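Local coordinates for protein 3-methyladenine DNA glycosylase (Helicobacter pylori, PDB 1PU6) that recognises 3-methyladenine in alkylated DNA and removes it as a base excision repair glycosylase of the helix-hairpin-helix superfamily, at residues 10-15 / 187-192; 118-123 / 129-134; 133-138 / 165-170; 155-160 / 171-176. All coordinates share one frame; numbering follows the deposited sequence.

Contact 1: 10-15 / 187-192; sequences ALKSLD and ALYENT
Lys12, on helix 4-12, and Leu188, in the turn after helix 182-187, mark the closest approach of the two backbones, with their CA atoms 8.4 Å apart. Segment 10-15 leaves its helix through a type I turn from Lys12 to Asp15; segment 187-192 is the irregular stretch that follows helix 182-187. That helix is ended by a Schellman motif with Glu190, of positive phi, as its C' residue, and an overlapping type I' turn runs from Tyr189 to Thr192. Thr192 secures this turn twice over, its OG1 and its N both bonding to Tyr189 O.

Across the gap the contact depends on one long side chain. Lys12 bends twice, at chi2 (70°) and chi4 (87°), which lays its methylenes against the tyrosine: CE comes to 3.5 Å from Tyr189 CE1, approaching the ring obliquely. The same CE lies 3.8 Å from Leu188 O. A lysine suits this partly exposed place because its chain supplies apolar methylenes to the ring and still carries a polar end.

Tyr189 itself is anchored by its hydroxyl, hydrogen-bonded to OQ1 of the carboxylated lysine at position 205. Its ring rests on Leu198 and Arg201 of helix 195-203, and Leu11 reaches Phe202 of the same helix, which thus touches both segments.

Contact 2: 118-123 / 129-134; sequences VTREWL and IGKESA. Unlike the reference sequence in segment 118-123: Arg120 (reference Lys).
Arg120 holds CG opposite its backbone N (chi1 -172°) and bends at chi3, carrying the guanidinium across to Lys131, whose chain runs fully extended beyond CG. The two chains cross obliquely, with Lys131 CG 3.7 Å above one guanidinium face and displaced toward its rim. The methylenes of lysine offer the flat cation an apolar support, NH2 of Arg120 lying 3.8 Å from CD of Lys131. The two cationic ends come near each other because they share an anion: Arg120 NH1 and Lys131 NZ form salt bridges with the two carboxylate oxygens of Asp168, while Arg120 NH2 forms one with OD1 of Asp135.

The segments belong to the helix-hairpin-helix motif of this DNA-repair superfamily. Helix 120-124 is its first helix and helix 131-141 its second, with the connecting hairpin ending at Ile129 and Gly130. Thr119 caps the first helix, its OG1 accepting from Trp122 N with an N-H...O angle of 158°. At the second, Gly130 takes the N-cap position, its backbone N bonded to Gln41.

Beside this charged group the helices close tightly. Leu123 and Ala134 have CA atoms only 5.7 Å apart, a spacing that the small methyl of alanine makes possible; their CB atoms touch at 3.9 Å. Leu123 CD1 slides alongside the second helix to 3.6 Å from Ala134 O. Ile129 turns its branched CB toward the end of the first helix, 3.7 Å from Leu123 O, and its side chain also packs on Leu100 of helix 90-108.

Contact 3: 133-138 / 165-170; sequences SADAIL and EDYDEL
Asp135 points its side chain at Tyr167, and the two come from opposite directions to meet between their helices. Following the aspartate outward, CB lies 3.5 Å from the phenol oxygen OH of Tyr167. CG comes next, at the same distance from that hydroxyl; a chi1 of -74° sets it beside the backbone N and so carries OD1 to the tyrosine. The branch then divides, and OD1 does the touching: it accepts a hydrogen bond of 2.7 Å from Tyr167 OH. The hydroxyl arrives on the anti side of OD1, 17° out of the carboxylate plane, and OD1 in turn sits at the tyrosine ring's edge, 3.1 Å from CE2 of Tyr167. Carboxylate and ring planes are turned 46° against each other.

Tyrosine suits the place because its rigid ring spans a wide gap, the nearest CA atoms (Asp135 and Asp168) being 10.6 Å apart. OD1 is gripped further by a hydrogen bond from NE2 of Gln171, one turn beyond Tyr167, in addition to its salt bridge with Arg120. Three partners on one oxygen of a buried aspartate fix the rotation of the carboxylate.

Tyr167 opens its helix just after Asp166, the N-cap, whose OD2 accepts from Glu169 N at 3.2 Å through the anti lone pair.

The polar link therefore ties helix 131-141, the second helix of the helix-hairpin-helix motif, to the start of helix 167-179. Ile137 of the former packs on helix 31-39, while Leu170 of the latter packs on Leu157 and Tyr154 of helix 151-159.

Contact 4: 155-160 / 171-176; sequences LFLKKL and QHFFEK
Two adjacent phenylalanine rings, Phe173 and Phe174, receive the single side chain of Leu157. On one face of the Phe174 ring lies CD1 of Phe173, 4.0 Å above the plane and shifted toward the rim. Leu157 comes at both rings obliquely, from the direction opposite to theirs. CD2 of Leu157 is 3.6 Å from Phe173 CE1, and its branch carbon CG reaches Phe174 CZ at 3.8 Å. Its CD1 touches both rings, 3.7 Å from Phe173 CD1 and 3.9 Å from Phe174 CE2. Leucine fits because a branched side chain can meet the two aromatics at once.

Chi1 of Leu157, -112°, is well off a staggered value, so its exact rotation is best taken with caution. Phe173, with CG anti to the backbone N (170°), brings its ring to Leu157. Contacts here are apolar throughout, and the helices stand well apart: Leu157 and Phe174, whose CA atoms are nearest, are 9.9 Å from each other by those atoms, a separation the large rings bridge.

Helix 4-12 adds to the same apolar cluster, its Ile7 touching Leu157, Phe173 and Phe156, and Ser4 OG bonding to Phe174 O. Ile164 in the loop between the helices packs on Phe173, and Ile206 on Phe174; the Phe156 ring makes an edge-to-face contact with Phe209 of helix 207-215.

Overall arrangement
Contacts 2, 3 and 4 form a chain of neighbours within the HhH-GPD region, whereas contact 1 joins the N-terminal helix 4-12 to the loop before helix 195-203 and encloses the others in sequence. Contacts 2 and 3 share helix 131-141, their centres about 8 Å apart; contacts 3 and 4 share helix 167-179, centres about 12 Å apart, and their segments alternate along the chain. Contact 1 lies across the chain's centre from contact 2, about 28 Å away between centres, but touches contact 4 through Leu11 and Phe156. The helix-hairpin-helix motif is thus linked, helix by helix, to the part of the all-helical protein where N-terminal and C-terminal helices pack together.

Contact 1: 10-15 / 187-192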
# COMPACT_ATOMS: atom_id res chain seq x y z
N ALA A 10 4.18 20.18 -7.76
CA ALA A 10 4.44 19.90 -9.18
C ALA A 10 3.62 18.73 -9.70
O ALA A 10 3.00 18.81 -10.80
CB ALA A 10 5.95 19.64 -9.40
N LEU A 11 3.55 17.67 -8.93
CA LEU A 11 2.80 16.50 -9.37
C LEU A 11 1.29 16.79 -9.36
O LEU A 11 0.53 16.36 -10.30
CB LEU A 11 3.13 15.29 -8.50
CG LEU A 11 4.55 14.69 -8.70
CD1 LEU A 11 4.83 13.62 -7.65
CD2 LEU A 11 4.70 14.10 -10.13
N LYS A 12 0.84 17.53 -8.34
CA LYS A 12 -0.56 17.91 -8.25
C LYS A 12 -1.00 18.66 -9.53
O LYS A 12 -2.14 18.47 -10.04
CB LYS A 12 -0.79 18.79 -7.02
CG LYS A 12 -2.23 19.24 -6.80
CD LYS A 12 -3.09 18.07 -6.41
CE LYS A 12 -4.29 18.54 -5.58
NZ LYS A 12 -5.34 18.89 -6.54
N SER A 13 -0.12 19.50 -10.03
CA SER A 13 -0.44 20.33 -11.22
C SER A 13 -0.64 19.50 -12.49
O SER A 13 -1.18 20.00 -13.48
CB SER A 13 0.66 21.37 -11.41
OG SER A 13 1.75 20.78 -12.10
N LEU A 14 -0.20 18.24 -12.49
CA LEU A 14 -0.36 17.39 -13.70
C LEU A 14 -1.69 16.62 -13.79
O LEU A 14 -1.98 16.00 -14.83
CB LEU A 14 0.79 16.37 -13.78
CG LEU A 14 2.20 16.94 -13.80
CD1 LEU A 14 3.22 15.73 -13.81
CD2 LEU A 14 2.35 17.90 -15.01
N ASP A 15 -2.49 16.63 -12.71
CA ASP A 15 -3.78 15.89 -12.66
C ASP A 15 -3.64 14.38 -12.99
O ASP A 15 -4.45 13.78 -13.73
CB ASP A 15 -4.84 16.57 -13.55
CG ASP A 15 -5.35 17.89 -12.97
OD1 ASP A 15 -5.83 17.91 -11.80
OD2 ASP A 15 -5.33 18.96 -13.62
N ALA A 187 -4.19 22.78 2.23
CA ALA A 187 -4.94 23.76 1.43
C ALA A 187 -4.99 23.42 -0.07
O ALA A 187 -5.91 23.90 -0.81
CB ALA A 187 -4.35 25.16 1.70
N LEU A 188 -4.06 22.57 -0.54
CA LEU A 188 -4.12 22.05 -1.93
C LEU A 188 -5.44 21.31 -2.20
O LEU A 188 -5.88 21.19 -3.39
CB LEU A 188 -2.96 21.07 -2.23
CG LEU A 188 -1.53 21.63 -2.26
CD1 LEU A 188 -0.58 20.49 -2.49
CD2 LEU A 188 -1.41 22.68 -3.40
N TYR A 189 -6.06 20.82 -1.12
CA TYR A 189 -7.32 20.09 -1.20
C TYR A 189 -8.44 20.85 -0.51
O TYR A 189 -9.45 20.25 -0.11
CB TYR A 189 -7.11 18.71 -0.54
CG TYR A 189 -6.04 17.89 -1.24
CD1 TYR A 189 -6.33 17.09 -2.38
CD2 TYR A 189 -4.71 17.94 -0.79
CE1 TYR A 189 -5.30 16.32 -3.02
CE2 TYR A 189 -3.70 17.22 -1.42
CZ TYR A 189 -3.99 16.41 -2.54
OH TYR A 189 -2.94 15.72 -3.14
N GLU A 190 -8.26 22.17 -0.36
CA GLU A 190 -9.25 23.05 0.27
C GLU A 190 -9.68 22.51 1.66
O GLU A 190 -10.84 22.64 2.06
CB GLU A 190 -10.45 23.27 -0.70
CG GLU A 190 -9.95 23.80 -2.06
CD GLU A 190 -11.03 24.20 -3.06
OE1 GLU A 190 -12.13 23.61 -3.02
OE2 GLU A 190 -10.77 25.10 -3.90
N ASN A 191 -8.71 21.95 2.39
CA ASN A 191 -8.92 21.43 3.75
C ASN A 191 -10.00 20.33 3.79
O ASN A 191 -10.67 20.18 4.82
CB ASN A 191 -9.26 22.58 4.76
CG ASN A 191 -8.13 23.58 4.91
OD1 ASN A 191 -7.00 23.32 4.50
ND2 ASN A 191 -8.43 24.74 5.54
N THR A 192 -10.18 19.58 2.69
CA THR A 192 -11.21 18.53 2.63
C THR A 192 -10.74 17.15 2.92
O THR A 192 -11.57 16.23 3.12
CB THR A 192 -11.96 18.48 1.27
OG1 THR A 192 -11.05 18.14 0.21
CG2 THR A 192 -12.52 19.82 0.91

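Contact 2: 118-123 / 129-134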
# COMPACT_ATOMS: atom_id res chain seq x y z
N VAL A 118 -2.63 -1.51 15.25
CA VAL A 118 -1.41 -2.04 14.64
C VAL A 118 -0.28 -0.99 14.59
O VAL A 118 -0.53 0.22 14.44
CB VAL A 118 -1.70 -2.65 13.24
CG1 VAL A 118 -2.08 -1.60 12.27
CG2 VAL A 118 -0.51 -3.52 12.76
N THR A 119 0.96 -1.47 14.77
CA THR A 119 2.15 -0.65 14.58
C THR A 119 3.00 -1.20 13.44
O THR A 119 2.92 -2.41 13.08
CB THR A 119 3.04 -0.60 15.81
OG1 THR A 119 3.52 -1.92 16.11
CG2 THR A 119 2.28 -0.16 17.02
N ARG A 120 3.82 -0.34 12.86
CA ARG A 120 4.73 -0.78 11.81
C ARG A 120 5.62 -1.96 12.28
O ARG A 120 5.84 -2.92 11.52
CB ARG A 120 5.59 0.39 11.39
CG ARG A 120 6.41 0.04 10.18
CD ARG A 120 7.59 0.92 10.06
NE ARG A 120 7.95 1.20 8.67
CZ ARG A 120 9.16 1.53 8.25
NH1 ARG A 120 10.22 1.53 9.11
NH2 ARG A 120 9.33 1.87 6.95
N GLU A 121 6.13 -1.88 13.51
CA GLU A 121 7.06 -2.93 13.97
C GLU A 121 6.35 -4.28 14.13
O GLU A 121 6.97 -5.34 13.87
CB GLU A 121 7.74 -2.47 15.26
CG GLU A 121 8.66 -1.26 15.01
CD GLU A 121 7.89 0.09 14.84
OE1 GLU A 121 8.41 0.99 14.10
OE2 GLU A 121 6.73 0.29 15.40
N TRP A 122 5.07 -4.25 14.54
CA TRP A 122 4.31 -5.49 14.58
C TRP A 122 4.24 -6.14 13.16
O TRP A 122 4.48 -7.35 12.97
CB TRP A 122 2.90 -5.19 15.12
CG TRP A 122 2.13 -6.49 15.38
CD1 TRP A 122 2.02 -7.16 16.60
CD2 TRP A 122 1.35 -7.25 14.43
NE1 TRP A 122 1.30 -8.33 16.43
CE2 TRP A 122 0.82 -8.37 15.13
CE3 TRP A 122 1.04 -7.08 13.07
CZ2 TRP A 122 0.02 -9.37 14.47
CZ3 TRP A 122 0.20 -8.05 12.43
CH2 TRP A 122 -0.26 -9.19 13.15
N LEU A 123 4.00 -5.32 12.15
CA LEU A 123 3.89 -5.87 10.74
C LEU A 123 5.27 -6.42 10.25
O LEU A 123 5.33 -7.50 9.61
CB LEU A 123 3.40 -4.78 9.80
CG LEU A 123 1.91 -4.46 10.01
CD1 LEU A 123 1.58 -3.13 9.28
CD2 LEU A 123 0.99 -5.64 9.48
N ILE A 129 7.19 -9.86 5.32
CA ILE A 129 6.57 -8.58 5.00
C ILE A 129 7.68 -7.51 5.03
O ILE A 129 8.22 -7.19 6.10
CB ILE A 129 5.44 -8.22 6.00
CG1 ILE A 129 4.30 -9.25 5.89
CG2 ILE A 129 4.92 -6.74 5.75
CD1 ILE A 129 3.07 -8.90 6.61
N GLY A 130 8.02 -6.94 3.87
CA GLY A 130 9.01 -5.87 3.82
C GLY A 130 8.42 -4.49 4.18
O GLY A 130 7.20 -4.34 4.45
N LYS A 131 9.30 -3.50 4.22
CA LYS A 131 8.86 -2.15 4.64
C LYS A 131 7.80 -1.55 3.72
O LYS A 131 6.84 -0.93 4.20
CB LYS A 131 10.08 -1.21 4.79
CG LYS A 131 10.80 -1.52 6.04
CD LYS A 131 12.05 -0.65 6.13
CE LYS A 131 12.77 -0.97 7.45
NZ LYS A 131 13.91 -0.13 7.61
N GLU A 132 7.96 -1.71 2.41
CA GLU A 132 6.98 -1.17 1.45
C GLU A 132 5.61 -1.76 1.70
O GLU A 132 4.61 -1.02 1.73
CB GLU A 132 7.48 -1.39 -0.00
CG GLU A 132 6.52 -0.76 -1.04
CD GLU A 132 6.99 -1.01 -2.49
OE1 GLU A 132 6.15 -0.99 -3.44
OE2 GLU A 132 8.20 -1.24 -2.68
N SER A 133 5.54 -3.09 1.87
CA SER A 133 4.26 -3.77 2.13
C SER A 133 3.70 -3.36 3.50
O SER A 133 2.45 -3.09 3.61
CB SER A 133 4.42 -5.29 2.11
OG SER A 133 4.51 -5.78 0.75
N ALA A 134 4.55 -3.29 4.54
CA ALA A 134 4.04 -2.89 5.89
C ALA A 134 3.45 -1.44 5.82
O ALA A 134 2.36 -1.15 6.35
CB ALA A 134 5.14 -2.88 6.93

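Contact 3: 133-138 / 165-170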
# COMPACT_ATOMS: atom_id res chain seq x y z
N SER A 133 5.54 -3.09 1.87
CA SER A 133 4.26 -3.77 2.13
C SER A 133 3.70 -3.36 3.50
O SER A 133 2.45 -3.09 3.61
CB SER A 133 4.42 -5.29 2.11
OG SER A 133 4.51 -5.78 0.75
N ALA A 134 4.55 -3.29 4.54
CA ALA A 134 4.04 -2.89 5.89
C ALA A 134 3.45 -1.44 5.82
O ALA A 134 2.36 -1.15 6.35
CB ALA A 134 5.14 -2.88 6.93
N ASP A 135 4.18 -0.56 5.17
CA ASP A 135 3.68 0.85 5.10
C ASP A 135 2.43 0.98 4.23
O ASP A 135 1.53 1.81 4.52
CB ASP A 135 4.78 1.73 4.59
CG ASP A 135 5.85 1.97 5.66
OD1 ASP A 135 6.98 2.39 5.30
OD2 ASP A 135 5.67 1.68 6.87
N ALA A 136 2.35 0.17 3.17
CA ALA A 136 1.14 0.21 2.32
C ALA A 136 -0.08 -0.29 3.10
O ALA A 136 -1.20 0.24 2.96
CB ALA A 136 1.35 -0.62 1.02
N ILE A 137 0.13 -1.30 3.97
CA ILE A 137 -0.98 -1.72 4.84
C ILE A 137 -1.36 -0.55 5.79
O ILE A 137 -2.55 -0.21 5.96
CB ILE A 137 -0.56 -2.99 5.65
CG1 ILE A 137 -0.39 -4.19 4.70
CG2 ILE A 137 -1.59 -3.26 6.83
CD1 ILE A 137 0.32 -5.44 5.36
N LEU A 138 -0.35 0.06 6.45
CA LEU A 138 -0.67 1.16 7.40
C LEU A 138 -1.43 2.34 6.74
O LEU A 138 -2.44 2.88 7.30
CB LEU A 138 0.59 1.74 8.04
CG LEU A 138 1.25 0.76 9.01
CD1 LEU A 138 2.65 1.22 9.42
CD2 LEU A 138 0.43 0.44 10.26
N GLU A 165 19.22 6.00 -0.77
CA GLU A 165 19.02 4.57 -0.98
C GLU A 165 18.31 3.90 0.19
O GLU A 165 17.66 2.87 -0.01
CB GLU A 165 20.37 3.88 -1.28
CG GLU A 165 20.68 3.85 -2.78
CD GLU A 165 22.02 4.45 -3.13
OE1 GLU A 165 22.07 5.69 -3.30
OE2 GLU A 165 23.02 3.68 -3.26
N ASP A 166 18.40 4.47 1.40
CA ASP A 166 17.82 3.82 2.56
C ASP A 166 16.32 4.08 2.64
O ASP A 166 15.90 5.25 2.56
CB ASP A 166 18.50 4.33 3.82
CG ASP A 166 17.92 3.74 5.06
OD1 ASP A 166 18.32 2.59 5.42
OD2 ASP A 166 17.05 4.34 5.73
N TYR A 167 15.53 3.01 2.82
CA TYR A 167 14.05 3.17 2.80
C TYR A 167 13.58 4.23 3.81
O TYR A 167 12.79 5.09 3.45
CB TYR A 167 13.33 1.80 3.07
CG TYR A 167 11.82 1.87 2.98
CD1 TYR A 167 11.15 1.33 1.86
CD2 TYR A 167 11.08 2.52 3.97
CE1 TYR A 167 9.77 1.42 1.75
CE2 TYR A 167 9.74 2.66 3.86
CZ TYR A 167 9.07 2.10 2.77
OH TYR A 167 7.70 2.26 2.69
N ASP A 168 14.00 4.15 5.08
CA ASP A 168 13.41 5.03 6.10
C ASP A 168 13.79 6.51 5.92
O ASP A 168 13.03 7.44 6.26
CB ASP A 168 13.79 4.61 7.52
CG ASP A 168 13.14 3.27 7.93
OD1 ASP A 168 13.64 2.60 8.88
OD2 ASP A 168 12.16 2.79 7.36
N GLU A 169 14.98 6.74 5.40
CA GLU A 169 15.44 8.10 5.10
C GLU A 169 14.76 8.69 3.88
O GLU A 169 14.41 9.85 3.88
CB GLU A 169 16.96 8.08 4.91
CG GLU A 169 17.63 7.72 6.25
CD GLU A 169 19.16 7.70 6.18
OE1 GLU A 169 19.80 7.24 7.18
OE2 GLU A 169 19.72 8.17 5.17
N LEU A 170 14.48 7.85 2.89
CA LEU A 170 13.72 8.25 1.71
C LEU A 170 12.28 8.62 2.12
O LEU A 170 11.71 9.65 1.74
CB LEU A 170 13.71 7.07 0.76
CG LEU A 170 13.50 7.25 -0.73
CD1 LEU A 170 12.91 6.05 -1.48
CD2 LEU A 170 13.51 8.60 -1.45

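Contact 4: 155-160 / 171-176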
# COMPACT_ATOMS: atom_id res chain seq x y z
N LEU A 155 13.98 6.23 -7.84
CA LEU A 155 14.44 6.58 -9.18
C LEU A 155 13.94 7.94 -9.58
O LEU A 155 14.69 8.68 -10.23
CB LEU A 155 13.94 5.55 -10.23
CG LEU A 155 14.60 4.15 -10.14
CD1 LEU A 155 13.90 3.18 -11.07
CD2 LEU A 155 16.11 4.23 -10.47
N PHE A 156 12.69 8.27 -9.18
CA PHE A 156 12.09 9.60 -9.42
C PHE A 156 12.94 10.70 -8.75
O PHE A 156 13.28 11.71 -9.38
CB PHE A 156 10.62 9.59 -8.90
CG PHE A 156 9.94 10.94 -8.96
CD1 PHE A 156 10.07 11.86 -7.92
CD2 PHE A 156 9.15 11.27 -10.05
CE1 PHE A 156 9.44 13.11 -8.00
CE2 PHE A 156 8.49 12.50 -10.13
CZ PHE A 156 8.62 13.42 -9.11
N LEU A 157 13.31 10.51 -7.48
CA LEU A 157 14.11 11.53 -6.77
C LEU A 157 15.53 11.60 -7.32
O LEU A 157 16.06 12.70 -7.48
CB LEU A 157 14.15 11.22 -5.30
CG LEU A 157 13.49 12.05 -4.24
CD1 LEU A 157 14.08 11.71 -2.82
CD2 LEU A 157 13.46 13.58 -4.49
N LYS A 158 16.10 10.44 -7.68
CA LYS A 158 17.44 10.36 -8.27
C LYS A 158 17.50 11.17 -9.56
O LYS A 158 18.51 11.86 -9.81
CB LYS A 158 17.84 8.88 -8.51
CG LYS A 158 19.27 8.61 -9.08
CD LYS A 158 19.43 7.16 -9.52
CE LYS A 158 20.77 6.97 -10.29
NZ LYS A 158 21.14 5.52 -10.46
N LYS A 159 16.45 11.13 -10.37
CA LYS A 159 16.43 11.89 -11.63
C LYS A 159 16.45 13.40 -11.34
O LYS A 159 17.00 14.19 -12.12
CB LYS A 159 15.24 11.50 -12.50
CG LYS A 159 15.17 12.24 -13.85
N LEU A 160 15.87 13.79 -10.20
CA LEU A 160 15.89 15.19 -9.76
C LEU A 160 17.18 15.59 -9.02
O LEU A 160 17.32 16.75 -8.62
CB LEU A 160 14.68 15.48 -8.85
CG LEU A 160 13.31 15.32 -9.51
CD1 LEU A 160 12.22 15.40 -8.45
CD2 LEU A 160 13.14 16.38 -10.61
N GLN A 171 11.68 7.75 2.94
CA GLN A 171 10.38 8.06 3.52
C GLN A 171 10.37 9.39 4.34
O GLN A 171 9.43 10.20 4.25
CB GLN A 171 9.95 6.92 4.41
CG GLN A 171 8.66 7.15 5.13
CD GLN A 171 8.26 5.86 5.83
OE1 GLN A 171 8.97 5.42 6.75
NE2 GLN A 171 7.17 5.22 5.36
N HIS A 172 11.38 9.58 5.19
CA HIS A 172 11.40 10.78 6.00
C HIS A 172 11.55 12.03 5.16
O HIS A 172 10.91 13.04 5.44
CB HIS A 172 12.56 10.73 7.03
CG HIS A 172 12.47 11.82 8.08
ND1 HIS A 172 13.57 12.47 8.59
CD2 HIS A 172 11.40 12.35 8.73
CE1 HIS A 172 13.19 13.37 9.49
NE2 HIS A 172 11.88 13.34 9.57
N PHE A 173 12.35 11.95 4.08
CA PHE A 173 12.44 13.07 3.15
C PHE A 173 11.05 13.41 2.61
O PHE A 173 10.63 14.60 2.58
CB PHE A 173 13.34 12.72 1.91
CG PHE A 173 13.25 13.76 0.80
CD1 PHE A 173 12.31 13.64 -0.23
CD2 PHE A 173 14.08 14.91 0.82
CE1 PHE A 173 12.21 14.58 -1.23
CE2 PHE A 173 13.97 15.88 -0.20
CZ PHE A 173 13.02 15.71 -1.21
N PHE A 174 10.29 12.39 2.17
CA PHE A 174 8.94 12.67 1.60
C PHE A 174 7.94 13.19 2.66
O PHE A 174 7.23 14.18 2.43
CB PHE A 174 8.41 11.46 0.83
CG PHE A 174 8.89 11.42 -0.60
CD1 PHE A 174 8.35 12.28 -1.56
CD2 PHE A 174 9.92 10.52 -1.01
CE1 PHE A 174 8.81 12.28 -2.90
CE2 PHE A 174 10.39 10.48 -2.35
CZ PHE A 174 9.83 11.37 -3.30
N GLU A 175 7.98 12.62 3.86
CA GLU A 175 7.06 13.06 4.93
C GLU A 175 7.37 14.46 5.45
O GLU A 175 6.46 15.27 5.67
CB GLU A 175 7.04 12.07 6.12
CG GLU A 175 6.33 10.77 5.73
CD GLU A 175 6.35 9.69 6.82
OE1 GLU A 175 5.81 8.55 6.60
OE2 GLU A 175 6.89 9.97 7.91
N LYS A 176 8.65 14.71 5.74
CA LYS A 176 8.98 15.94 6.45
C LYS A 176 8.66 17.24 5.66
O LYS A 176 8.29 18.25 6.27
CB LYS A 176 10.44 15.91 6.94
CG LYS A 176 11.51 16.22 5.93
CD LYS A 176 12.90 15.77 6.49
CE LYS A 176 14.06 16.69 6.14
NZ LYS A 176 13.87 18.09 6.68